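Local coordinates for protein pumilio homolog 23 (PDB 5WZJ) that binds a specific sequence of 18S ribosomal RNA through packed pumilio repeats and probably regulates translation and mRNA stability, at residues L402-Y407 against A423-M428; S130-I135 against T206-G211. One frame throughout, in Å; residues are numbered along the deposited sequence.

Interaction 1. Residues L402-Y407 against A423-M428; sequences LLFLDY and AKMHVM. With nucleotides of chain B.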
ATOM      1  N   LEU A 402      23.257   7.864   0.208  1.00 15.08           N
ATOM      2  CA  LEU A 402      21.862   7.515  -0.052  1.00 17.72           C
ATOM      3  C   LEU A 402      21.369   6.433   0.901  1.00 17.28           C
ATOM      4  O   LEU A 402      20.211   6.465   1.330  1.00 23.64           O
ATOM      5  CB  LEU A 402      21.685   7.064  -1.503  1.00 17.04           C
ATOM      6  CG  LEU A 402      21.584   8.187  -2.538  1.00 21.52           C
ATOM      7  CD1 LEU A 402      21.738   7.632  -3.936  1.00 18.29           C
ATOM      8  CD2 LEU A 402      20.271   8.950  -2.406  1.00 20.73           C
ATOM      9  N   LEU A 403      22.231   5.467   1.243  1.00 16.73           N
ATOM     10  CA  LEU A 403      21.862   4.475   2.254  1.00 21.30           C
ATOM     11  C   LEU A 403      21.470   5.116   3.581  1.00 19.76           C
ATOM     12  O   LEU A 403      20.604   4.590   4.291  1.00 20.74           O
ATOM     13  CB  LEU A 403      23.015   3.496   2.482  1.00 19.79           C
ATOM     14  CG  LEU A 403      23.363   2.567   1.320  1.00 18.66           C
ATOM     15  CD1 LEU A 403      24.678   1.854   1.642  1.00 13.38           C
ATOM     16  CD2 LEU A 403      22.211   1.562   1.063  1.00 14.89           C
ATOM     17  N   PHE A 404      22.103   6.232   3.942  1.00 21.21           N
ATOM     18  CA  PHE A 404      21.819   6.907   5.203  1.00 18.99           C
ATOM     19  C   PHE A 404      21.362   8.331   4.931  1.00 20.50           C
ATOM     20  O   PHE A 404      21.872   9.275   5.542  1.00 23.10           O
ATOM     21  CB  PHE A 404      23.053   6.945   6.113  1.00 20.03           C
ATOM     22  CG  PHE A 404      23.492   5.607   6.627  1.00 19.11           C
ATOM     23  CD1 PHE A 404      22.743   4.930   7.574  1.00 18.05           C
ATOM     24  CD2 PHE A 404      24.683   5.047   6.195  1.00 22.86           C
ATOM     25  CE1 PHE A 404      23.156   3.706   8.064  1.00 23.14           C
ATOM     26  CE2 PHE A 404      25.107   3.827   6.678  1.00 24.36           C
ATOM     27  CZ  PHE A 404      24.346   3.151   7.620  1.00 21.85           C
ATOM     28  N   LEU A 405      20.410   8.487   4.005  1.00 18.72           N
ATOM     29  CA  LEU A 405      20.041   9.802   3.482  1.00 20.26           C
ATOM     30  C   LEU A 405      19.724  10.806   4.593  1.00 27.39           C
ATOM     31  O   LEU A 405      20.165  11.963   4.533  1.00 27.84           O
ATOM     32  CB  LEU A 405      18.853   9.634   2.530  1.00 24.40           C
ATOM     33  CG  LEU A 405      18.453  10.649   1.464  1.00 29.67           C
ATOM     34  CD1 LEU A 405      19.636  11.082   0.617  1.00 21.95           C
ATOM     35  CD2 LEU A 405      17.383  10.018   0.575  1.00 27.18           C
ATOM     36  N   ASP A 406      18.980  10.385   5.628  1.00 24.02           N
ATOM     37  CA  ASP A 406      18.601  11.337   6.679  1.00 27.84           C
ATOM     38  C   ASP A 406      19.792  11.709   7.559  1.00 29.34           C
ATOM     39  O   ASP A 406      19.918  12.868   7.973  1.00 30.60           O
ATOM     40  CB  ASP A 406      17.441  10.799   7.532  1.00 25.44           C
ATOM     41  CG  ASP A 406      17.706   9.410   8.097  1.00 33.68           C
ATOM     42  OD1 ASP A 406      18.607   8.711   7.580  1.00 30.75           O
ATOM     43  OD2 ASP A 406      16.994   9.009   9.053  1.00 33.21           O
ATOM     44  N   TYR A 407      20.689  10.756   7.838  1.00 24.71           N
ATOM     45  CA  TYR A 407      21.878  11.088   8.625  1.00 28.02           C
ATOM     46  C   TYR A 407      22.799  12.032   7.867  1.00 31.61           C
ATOM     47  O   TYR A 407      23.357  12.969   8.452  1.00 34.48           O
ATOM     48  CB  TYR A 407      22.640   9.820   9.022  1.00 30.20           C
ATOM     49  CG  TYR A 407      21.927   8.969  10.044  1.00 34.12           C
ATOM     50  CD1 TYR A 407      21.053   7.960   9.648  1.00 34.48           C
ATOM     51  CD2 TYR A 407      22.131   9.163  11.407  1.00 36.15           C
ATOM     52  CE1 TYR A 407      20.395   7.177  10.578  1.00 33.49           C
ATOM     53  CE2 TYR A 407      21.472   8.384  12.349  1.00 36.88           C
ATOM     54  CZ  TYR A 407      20.605   7.395  11.930  1.00 38.53           C
ATOM     55  OH  TYR A 407      19.942   6.612  12.854  1.00 37.67           O
ATOM     56  N   ALA A 423      23.476   2.320  12.519  1.00 33.84           N
ATOM     57  CA  ALA A 423      22.160   2.912  12.317  1.00 31.53           C
ATOM     58  C   ALA A 423      21.340   2.111  11.314  1.00 31.62           C
ATOM     59  O   ALA A 423      21.876   1.455  10.415  1.00 27.62           O
ATOM     60  CB  ALA A 423      22.284   4.358  11.836  1.00 31.77           C
ATOM     61  N   LYS A 424      20.022   2.163  11.485  1.00 27.76           N
ATOM     62  CA  LYS A 424      19.124   1.593  10.496  1.00 23.98           C
ATOM     63  C   LYS A 424      19.198   2.429   9.222  1.00 28.24           C
ATOM     64  O   LYS A 424      19.159   3.661   9.275  1.00 26.51           O
ATOM     65  CB  LYS A 424      17.699   1.549  11.044  1.00 24.98           C
ATOM     66  CG  LYS A 424      16.662   1.000  10.063  1.00 29.60           C
ATOM     67  CD  LYS A 424      16.924  -0.468   9.725  1.00 37.67           C
ATOM     68  CE  LYS A 424      16.019  -0.945   8.600  1.00 34.59           C
ATOM     69  NZ  LYS A 424      16.190  -0.106   7.364  1.00 38.11           N
ATOM     70  N   MET A 425      19.331   1.766   8.075  1.00 23.14           N
ATOM     71  CA  MET A 425      19.437   2.508   6.825  1.00 22.30           C
ATOM     72  C   MET A 425      18.083   3.084   6.401  1.00 22.89           C
ATOM     73  O   MET A 425      17.019   2.653   6.852  1.00 20.01           O
ATOM     74  CB  MET A 425      20.016   1.618   5.733  1.00 19.60           C
ATOM     75  CG  MET A 425      21.506   1.410   5.942  1.00 23.43           C
ATOM     76  SD  MET A 425      22.259   0.199   4.857  1.00 18.90           S
ATOM     77  CE  MET A 425      23.985   0.420   5.330  1.00 11.96           C
ATOM     78  N   HIS A 426      18.145   4.062   5.497  1.00 21.37           N
ATOM     79  CA  HIS A 426      17.002   4.891   5.137  1.00 18.62           C
ATOM     80  C   HIS A 426      16.117   4.178   4.122  1.00 22.37           C
ATOM     81  O   HIS A 426      16.590   3.765   3.056  1.00 15.79           O
ATOM     82  CB  HIS A 426      17.514   6.212   4.565  1.00 22.21           C
ATOM     83  CG  HIS A 426      16.466   7.272   4.440  1.00 23.35           C
ATOM     84  ND1 HIS A 426      15.839   7.558   3.247  1.00 20.43           N
ATOM     85  CD2 HIS A 426      15.953   8.131   5.355  1.00 18.76           C
ATOM     86  CE1 HIS A 426      14.978   8.545   3.431  1.00 27.79           C
ATOM     87  NE2 HIS A 426      15.027   8.909   4.702  1.00 21.25           N
ATOM     88  N   VAL A 427      14.821   4.063   4.431  1.00 18.35           N
ATOM     89  CA  VAL A 427      13.942   3.240   3.595  1.00 20.65           C
ATOM     90  C   VAL A 427      13.829   3.816   2.183  1.00 20.80           C
ATOM     91  O   VAL A 427      14.006   3.101   1.189  1.00 17.54           O
ATOM     92  CB  VAL A 427      12.560   3.069   4.261  1.00 21.75           C
ATOM     93  CG1 VAL A 427      11.589   2.398   3.294  1.00 19.07           C
ATOM     94  CG2 VAL A 427      12.691   2.207   5.519  1.00 21.03           C
ATOM     95  N   MET A 428      13.535   5.111   2.063  1.00 15.37           N
ATOM     96  CA  MET A 428      13.314   5.659   0.730  1.00 17.01           C
ATOM     97  C   MET A 428      14.624   5.769  -0.048  1.00 19.85           C
ATOM     98  O   MET A 428      14.652   5.540  -1.265  1.00 18.83           O
ATOM     99  CB  MET A 428      12.615   7.019   0.822  1.00 18.41           C
ATOM    100  CG  MET A 428      12.243   7.601  -0.531  1.00 14.82           C
ATOM    101  SD  MET A 428      11.104   6.558  -1.470  1.00 23.58           S
ATOM    102  CE  MET A 428       9.592   6.804  -0.540  1.00 21.39           C
TER
ATOM    103  P     U B   5       6.573   3.546   5.255  1.00 35.79           P
ATOM    104  OP1   U B   5       7.216   3.513   6.590  1.00 27.79           O
ATOM    105  OP2   U B   5       5.098   3.595   5.094  1.00 37.81           O
ATOM    106  O5'   U B   5       7.183   4.767   4.433  1.00 32.30           O
ATOM    107  C5'   U B   5       8.591   4.943   4.341  1.00 25.56           C
ATOM    108  C4'   U B   5       8.942   6.359   3.963  1.00 23.99           C
ATOM    109  O4'   U B   5       8.519   6.603   2.594  1.00 23.59           O
ATOM    110  C3'   U B   5       8.268   7.432   4.811  1.00 26.51           C
ATOM    111  O3'   U B   5       9.131   8.556   4.878  1.00 27.13           O
ATOM    112  C2'   U B   5       7.039   7.792   3.977  1.00 21.32           C
ATOM    113  O2'   U B   5       6.513   9.076   4.233  1.00 22.86           O
ATOM    114  C1'   U B   5       7.596   7.678   2.560  1.00 22.16           C
ATOM    115  N1    U B   5       6.595   7.366   1.531  1.00 25.85           N
ATOM    116  C2    U B   5       6.540   8.210   0.439  1.00 23.07           C
ATOM    117  O2    U B   5       7.256   9.185   0.331  1.00 22.81           O
ATOM    118  N3    U B   5       5.611   7.883  -0.514  1.00 25.26           N
ATOM    119  C4    U B   5       4.751   6.808  -0.483  1.00 26.95           C
ATOM    120  O4    U B   5       3.978   6.657  -1.423  1.00 30.21           O
ATOM    121  C5    U B   5       4.869   5.969   0.671  1.00 26.96           C
ATOM    122  C6    U B   5       5.773   6.263   1.621  1.00 24.93           C
TER
HETATM  123  O   HOH W   1      19.118   5.944   7.553  1.00 30.89           O
HETATM  124  O   HOH W   2      18.142   5.005  11.709  1.00 32.00           O
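A single direct hydrogen bond joins the start of helix 427-436 to the turn at Phe404, between helices 398-403 and 405-410: His426 N, at the N-cap, donates to Leu403 O. The bond is 2.8 Å long and almost straight, at 178°, and lies nearly along the C=O axis. Beside this bond the Phe404 ring meets Met425. Met425 CG lies 3.5 Å from Phe404 CE1, and its methyl CE reaches CZ and CE2 of the same ring. The sulfur stands oblique to the ring, 5.0 Å from the centroid, in a Met-aromatic contact. Ala423 O lies in the ring plane at the CE1 edge. CG of His426 is anti to the backbone N (chi1 -167°), which sets the base of the imidazole beside Leu405 and Asp406. Leu405 CB sits over one ring face, a CH-pi contact 3.9 Å from the centroid. Asp406 meets the same ring at CD2. The ND1 end of the ring turns back to cap Gly429 N. An alanine in place of His426 would probably leave Gly429 N without its cap and open a gap beside Leu405 CB. Two waters extend the seam. Water 1 donates to Asp406 OD1 and to Lys424 O, and water 2 ties Lys424 O to Tyr407 OH. On the RNA side, Met428 CE comes within 3.3 Å of O4' of U5 of chain B. The arrangement is a helix N-terminus at the RNA-binding surface of a pumilio repeat protein.

Interaction 2. Residues S130-I135 against T206-G211; sequences SICKVI and TYLLSG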
ATOM      1  N   SER A 130     -32.200  -2.437   0.177  1.00 16.79           N
ATOM      2  CA  SER A 130     -32.895  -1.786   1.285  1.00 19.96           C
ATOM      3  C   SER A 130     -31.952  -0.852   2.045  1.00 22.43           C
ATOM      4  O   SER A 130     -32.352   0.243   2.457  1.00 20.64           O
ATOM      5  CB  SER A 130     -33.515  -2.837   2.215  1.00 23.52           C
ATOM      6  OG  SER A 130     -32.516  -3.655   2.789  1.00 37.89           O
ATOM      7  N   ILE A 131     -30.683  -1.242   2.175  1.00 20.64           N
ATOM      8  CA  ILE A 131     -29.700  -0.419   2.879  1.00 19.43           C
ATOM      9  C   ILE A 131     -29.328   0.807   2.047  1.00 19.07           C
ATOM     10  O   ILE A 131     -29.282   1.932   2.557  1.00 17.43           O
ATOM     11  CB  ILE A 131     -28.452  -1.260   3.220  1.00 22.10           C
ATOM     12  CG1 ILE A 131     -28.776  -2.336   4.240  1.00 35.59           C
ATOM     13  CG2 ILE A 131     -27.333  -0.393   3.788  1.00 24.03           C
ATOM     14  CD1 ILE A 131     -27.564  -3.215   4.533  1.00 35.37           C
ATOM     15  N   CYS A 132     -29.014   0.607   0.764  1.00 14.36           N
ATOM     16  CA  CYS A 132     -28.557   1.731  -0.054  1.00 17.35           C
ATOM     17  C   CYS A 132     -29.648   2.776  -0.220  1.00 18.95           C
ATOM     18  O   CYS A 132     -29.361   3.982  -0.280  1.00 15.85           O
ATOM     19  CB  CYS A 132     -28.087   1.238  -1.426  1.00 15.79           C
ATOM     20  SG  CYS A 132     -26.561   0.239  -1.385  1.00 16.93           S
ATOM     21  N   LYS A 133     -30.904   2.332  -0.281  1.00 19.67           N
ATOM     22  CA  LYS A 133     -32.009   3.254  -0.494  1.00 22.18           C
ATOM     23  C   LYS A 133     -32.155   4.227   0.672  1.00 18.51           C
ATOM     24  O   LYS A 133     -32.349   5.428   0.460  1.00 21.80           O
ATOM     25  CB  LYS A 133     -33.289   2.457  -0.720  1.00 27.76           C
ATOM     26  CG  LYS A 133     -34.487   3.256  -1.156  1.00 39.15           C
ATOM     27  CD  LYS A 133     -35.482   2.305  -1.815  1.00 54.99           C
ATOM     28  CE  LYS A 133     -36.925   2.679  -1.511  1.00 63.38           C
ATOM     29  NZ  LYS A 133     -37.265   4.021  -2.047  1.00 64.96           N
ATOM     30  N   VAL A 134     -32.057   3.731   1.910  0.62 14.94           N
ATOM     31  CA  VAL A 134     -32.156   4.639   3.052  0.62 17.01           C
ATOM     32  C   VAL A 134     -30.937   5.546   3.107  0.62 19.62           C
ATOM     33  O   VAL A 134     -31.041   6.720   3.490  0.62 16.77           O
ATOM     34  CB  VAL A 134     -32.351   3.868   4.379  0.62 20.27           C
ATOM     35  CG1 VAL A 134     -31.108   3.068   4.753  0.62 21.02           C
ATOM     36  CG2 VAL A 134     -32.710   4.824   5.515  0.62 23.19           C
ATOM     37  N   ILE A 135     -29.771   5.046   2.695  1.00 17.29           N
ATOM     38  CA  ILE A 135     -28.573   5.881   2.734  1.00 16.94           C
ATOM     39  C   ILE A 135     -28.673   6.992   1.698  1.00 15.58           C
ATOM     40  O   ILE A 135     -28.470   8.175   2.004  1.00 18.38           O
ATOM     41  CB  ILE A 135     -27.304   5.027   2.534  1.00 15.33           C
ATOM     42  CG1 ILE A 135     -27.078   4.151   3.774  1.00 14.52           C
ATOM     43  CG2 ILE A 135     -26.090   5.941   2.248  1.00 13.20           C
ATOM     44  CD1 ILE A 135     -25.984   3.111   3.616  1.00 16.76           C
ATOM     45  N   THR A 206     -23.161   1.473  -8.533  1.00 20.41           N
ATOM     46  CA  THR A 206     -23.404   2.715  -9.272  1.00 11.50           C
ATOM     47  C   THR A 206     -24.496   3.540  -8.606  1.00 13.14           C
ATOM     48  O   THR A 206     -24.348   4.751  -8.413  1.00 14.69           O
ATOM     49  CB  THR A 206     -23.770   2.386 -10.726  1.00 15.50           C
ATOM     50  OG1 THR A 206     -22.658   1.722 -11.349  1.00 16.05           O
ATOM     51  CG2 THR A 206     -24.115   3.659 -11.512  1.00 18.01           C
ATOM     52  N   TYR A 207     -25.594   2.884  -8.224  1.00 17.30           N
ATOM     53  CA  TYR A 207     -26.711   3.575  -7.591  1.00 16.19           C
ATOM     54  C   TYR A 207     -26.295   4.198  -6.265  1.00 20.99           C
ATOM     55  O   TYR A 207     -26.616   5.360  -5.989  1.00 16.19           O
ATOM     56  CB  TYR A 207     -27.864   2.586  -7.388  1.00 17.76           C
ATOM     57  CG  TYR A 207     -28.947   3.020  -6.420  1.00 20.54           C
ATOM     58  CD1 TYR A 207     -29.852   4.020  -6.763  1.00 22.79           C
ATOM     59  CD2 TYR A 207     -29.098   2.392  -5.177  1.00 17.41           C
ATOM     60  CE1 TYR A 207     -30.864   4.412  -5.880  1.00 24.94           C
ATOM     61  CE2 TYR A 207     -30.104   2.779  -4.279  1.00 16.21           C
ATOM     62  CZ  TYR A 207     -30.987   3.789  -4.647  1.00 25.84           C
ATOM     63  OH  TYR A 207     -32.001   4.179  -3.797  1.00 19.71           O
ATOM     64  N   LEU A 208     -25.591   3.432  -5.422  1.00 17.79           N
ATOM     65  CA  LEU A 208     -25.158   3.961  -4.131  1.00 13.52           C
ATOM     66  C   LEU A 208     -24.223   5.150  -4.322  1.00 13.18           C
ATOM     67  O   LEU A 208     -24.434   6.222  -3.742  1.00 12.65           O
ATOM     68  CB  LEU A 208     -24.473   2.857  -3.311  1.00 14.23           C
ATOM     69  CG  LEU A 208     -23.738   3.334  -2.055  1.00 14.70           C
ATOM     70  CD1 LEU A 208     -24.713   4.024  -1.067  1.00 13.14           C
ATOM     71  CD2 LEU A 208     -23.024   2.144  -1.393  1.00 12.68           C
ATOM     72  N   LEU A 209     -23.197   4.981  -5.162  1.00 16.00           N
ATOM     73  CA  LEU A 209     -22.214   6.040  -5.361  1.00 13.50           C
ATOM     74  C   LEU A 209     -22.848   7.288  -5.970  1.00 18.53           C
ATOM     75  O   LEU A 209     -22.536   8.407  -5.554  1.00 16.35           O
ATOM     76  CB  LEU A 209     -21.052   5.538  -6.233  1.00 15.46           C
ATOM     77  CG  LEU A 209     -19.930   6.551  -6.532  1.00 16.45           C
ATOM     78  CD1 LEU A 209     -19.388   7.145  -5.244  1.00 15.77           C
ATOM     79  CD2 LEU A 209     -18.782   5.929  -7.366  1.00 14.17           C
ATOM     80  N   SER A 210     -23.762   7.128  -6.935  1.00 15.49           N
ATOM     81  CA  SER A 210     -24.427   8.313  -7.481  1.00 23.89           C
ATOM     82  C   SER A 210     -25.205   9.062  -6.402  1.00 15.82           C
ATOM     83  O   SER A 210     -25.241  10.300  -6.400  1.00 17.91           O
ATOM     84  CB  SER A 210     -25.347   7.933  -8.644  1.00 29.35           C
ATOM     85  OG  SER A 210     -24.559   7.541  -9.766  1.00 38.23           O
ATOM     86  N   GLY A 211     -25.829   8.335  -5.475  1.00 12.54           N
ATOM     87  CA  GLY A 211     -26.465   9.002  -4.347  1.00 15.94           C
ATOM     88  C   GLY A 211     -25.474   9.752  -3.471  1.00 19.23           C
ATOM     89  O   GLY A 211     -25.767  10.847  -2.980  1.00 18.27           O
TER
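Cys132 of helix 121-137 packs against Tyr207 and Leu208 of helix 202-213, a side-by-side helix pair of the pumilio-repeat superhelix. The two short segments run nearly parallel, 14° apart, with axes 9.6 Å from each other at closest approach. No hydrogen bond crosses between them.

Apolar contacts make up the buried part. Cys132 SG lies 3.9 Å from Leu208 CB and also touches Leu208 CD2. Farther along, Leu208 CD1 meets Ile135 CG2 at 4.1 Å. Leu208 CG is anti to its backbone N (chi1 169°), and the branch beyond it brings both methyls to the neighbouring helix. Leu155 of helix 146-160 packs on both Ile135 and Leu208, and Leu156 adds to the Leu208 side. A third helix thus packs against the Ile135 and Leu208 side of the contact.

The aromatic contact lies toward the more exposed side. Tyr207 meets the other helix by its edge, not its face. Cys132 CB is near the ring plane, 3.8 Å from Tyr207 CE2. The aliphatic start of the Lys133 side chain passes obliquely by the phenol, while its amino end leads away. At the tip of the ring, Tyr207 OH rests 3.4 Å from Lys133 CA and 3.7 Å from Lys133 CG.

Overall arrangement
Interaction 2 comes first along the chain and closes before interaction 1 opens. Their centres are about 48 Å apart, and their nearest atoms about 29 Å. They lie on opposite sides of the chain's centre, yet within one NOP9-like PUF repeat domain. They share no helix. Interaction 2 joins helices 121-137 and 202-213, about 13 Å from the RNA at its nearest atom. Interaction 1 brings the turn between helices 398-403 and 405-410 to the start of helix 427-436, where the chain touches the RNA. One contact thus joins helices away from the RNA, and the other lies at the RNA-binding surface of the same curved superhelix and probably helps to set its form.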